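Local coordinates for phosphatase (Thermotoga maritima, PDB 1NF2), which binds magnesium and probably acts as a HAD-family phosphatase, with a separate domain for substrate binding, at residues A[80-84]-A[143-148]. Residue numbers count along the deposited sequence, not the author numbering.
Sequences NEKIP and MGTTKL
The Ile83 side chain lies over the backbone of Thr146 and Lys147: its CD1 is 3.3 Å from Thr146 O and 3.4 Å from Lys147 CA, and it meets Thr145 CG2 at 3.7 Å. Its chi1 is m and chi2 about 116°, off the usual wells, which brings CD1 nearer than the sideways CA-to-CB bond suggests; Ala88 and Pro186 also touch this side chain. The end-to-end directions of 81-83 and 143-148 lie 81° apart, so the two run together only briefly, with Lys82 CA and Thr146 CA nearest at 4.3 Å. Extended backbone at Ile83 and Thr145 allows one short hydrogen bond, Ile83 N to Thr145 O, 2.7 Å and nearly straight; Thr146 (-74/-39) then breaks the extended run before Lys147. Here the chain leaves strand 76-80 of the HAD core sheet for the substrate-binding domain: Pro84 is at the N-cap position of helix 85-95, while Met143 ends another helix and Leu148 lies on strand 147-151. Gly144, with positive phi (82/161), turns the chain out of its helix; a CB here would clash with Lys82 CE. Lys82 (chi1 p) places CB 3.3 Å from Thr145 O, and its NZ makes a weak 3.3 Å hydrogen bond to Met143 O. Thr145 OG1 hydrogen-bonds to Tyr105 O.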
loop_
_atom_site.group_PDB
_atom_site.type_symbol
_atom_site.label_atom_id
_atom_site.label_comp_id
_atom_site.label_asym_id
_atom_site.label_seq_id
_atom_site.Cartn_x
_atom_site.Cartn_y
_atom_site.Cartn_z
ATOM N N ASN A 80 -12.123 -5.829 -0.139
ATOM C CA ASN A 80 -12.231 -4.426 -0.498
ATOM C C ASN A 80 -12.705 -3.607 0.700
ATOM O O ASN A 80 -13.894 -3.328 0.846
ATOM C CB ASN A 80 -13.201 -4.281 -1.671
ATOM C CG ASN A 80 -13.193 -2.892 -2.271
ATOM O OD1 ASN A 80 -13.936 -2.611 -3.204
ATOM N ND2 ASN A 80 -12.352 -2.017 -1.740
ATOM N N GLU A 81 -11.759 -3.240 1.560
ATOM C CA GLU A 81 -12.036 -2.452 2.757
ATOM C C GLU A 81 -12.222 -0.981 2.389
ATOM O O GLU A 81 -11.418 -0.419 1.641
ATOM C CB GLU A 81 -10.877 -2.578 3.745
ATOM C CG GLU A 81 -10.667 -3.977 4.319
ATOM C CD GLU A 81 -11.660 -4.340 5.419
ATOM O OE1 GLU A 81 -11.333 -5.229 6.239
ATOM O OE2 GLU A 81 -12.762 -3.746 5.465
ATOM N N LYS A 82 -13.277 -0.362 2.912
ATOM C CA LYS A 82 -13.540 1.047 2.626
ATOM C C LYS A 82 -14.188 1.781 3.792
ATOM O O LYS A 82 -14.524 1.180 4.822
ATOM C CB LYS A 82 -14.419 1.167 1.376
ATOM C CG LYS A 82 -15.706 0.366 1.435
ATOM C CD LYS A 82 -16.208 0.015 0.038
ATOM C CE LYS A 82 -16.472 1.254 -0.804
ATOM N NZ LYS A 82 -16.930 0.911 -2.185
ATOM N N ILE A 83 -14.313 3.096 3.655
ATOM C CA ILE A 83 -14.969 3.876 4.693
ATOM C C ILE A 83 -16.465 3.738 4.400
ATOM O O ILE A 83 -16.924 4.051 3.296
ATOM C CB ILE A 83 -14.564 5.371 4.645
ATOM C CG1 ILE A 83 -13.112 5.544 5.089
ATOM C CG2 ILE A 83 -15.455 6.180 5.567
ATOM C CD1 ILE A 83 -12.196 6.076 4.010
ATOM N N PRO A 84 -17.240 3.237 5.373
ATOM C CA PRO A 84 -18.685 3.079 5.159
ATOM C C PRO A 84 -19.330 4.404 4.753
ATOM O O PRO A 84 -19.085 5.437 5.378
ATOM C CB PRO A 84 -19.183 2.559 6.508
ATOM C CG PRO A 84 -18.167 3.083 7.491
ATOM C CD PRO A 84 -16.863 2.889 6.754
ATOM N N MET A 143 -21.232 6.252 -2.863
ATOM C CA MET A 143 -20.458 5.153 -3.426
ATOM C C MET A 143 -19.410 4.597 -2.477
ATOM O O MET A 143 -18.886 3.504 -2.688
ATOM C CB MET A 143 -19.797 5.614 -4.719
ATOM C CG MET A 143 -19.446 4.502 -5.681
ATOM S SD MET A 143 -19.965 4.945 -7.347
ATOM C CE MET A 143 -19.437 6.594 -7.380
ATOM N N GLY A 144 -19.116 5.344 -1.420
ATOM C CA GLY A 144 -18.117 4.898 -0.473
ATOM C C GLY A 144 -16.747 5.254 -1.009
ATOM O O GLY A 144 -16.591 5.504 -2.201
ATOM N N THR A 145 -15.751 5.276 -0.136
ATOM C CA THR A 145 -14.404 5.617 -0.554
ATOM C C THR A 145 -13.380 4.775 0.198
ATOM O O THR A 145 -13.608 4.388 1.348
ATOM C CB THR A 145 -14.118 7.098 -0.287
ATOM O OG1 THR A 145 -12.793 7.420 -0.716
ATOM C CG2 THR A 145 -14.246 7.397 1.200
ATOM N N THR A 146 -12.260 4.486 -0.463
ATOM C CA THR A 146 -11.195 3.703 0.156
ATOM C C THR A 146 -10.522 4.621 1.160
ATOM O O THR A 146 -10.133 4.192 2.242
ATOM C CB THR A 146 -10.155 3.226 -0.881
ATOM O OG1 THR A 146 -10.808 2.453 -1.892
ATOM C CG2 THR A 146 -9.086 2.376 -0.213
ATOM N N LYS A 147 -10.373 5.889 0.791
ATOM C CA LYS A 147 -9.788 6.854 1.702
ATOM C C LYS A 147 -9.934 8.301 1.250
ATOM O O LYS A 147 -10.206 8.587 0.087
ATOM C CB LYS A 147 -8.315 6.538 1.980
ATOM C CG LYS A 147 -7.362 6.753 0.834
ATOM C CD LYS A 147 -5.938 6.523 1.322
ATOM C CE LYS A 147 -4.926 6.545 0.189
ATOM N NZ LYS A 147 -3.579 6.132 0.680
ATOM N N LEU A 148 -9.763 9.204 2.208
ATOM C CA LEU A 148 -9.873 10.630 1.964
ATOM C C LEU A 148 -8.526 11.218 2.285
ATOM O O LEU A 148 -7.794 10.696 3.124
ATOM C CB LEU A 148 -10.944 11.244 2.879
ATOM C CG LEU A 148 -12.343 10.674 2.634
ATOM C CD1 LEU A 148 -13.310 11.145 3.718
ATOM C CD2 LEU A 148 -12.822 11.095 1.260
#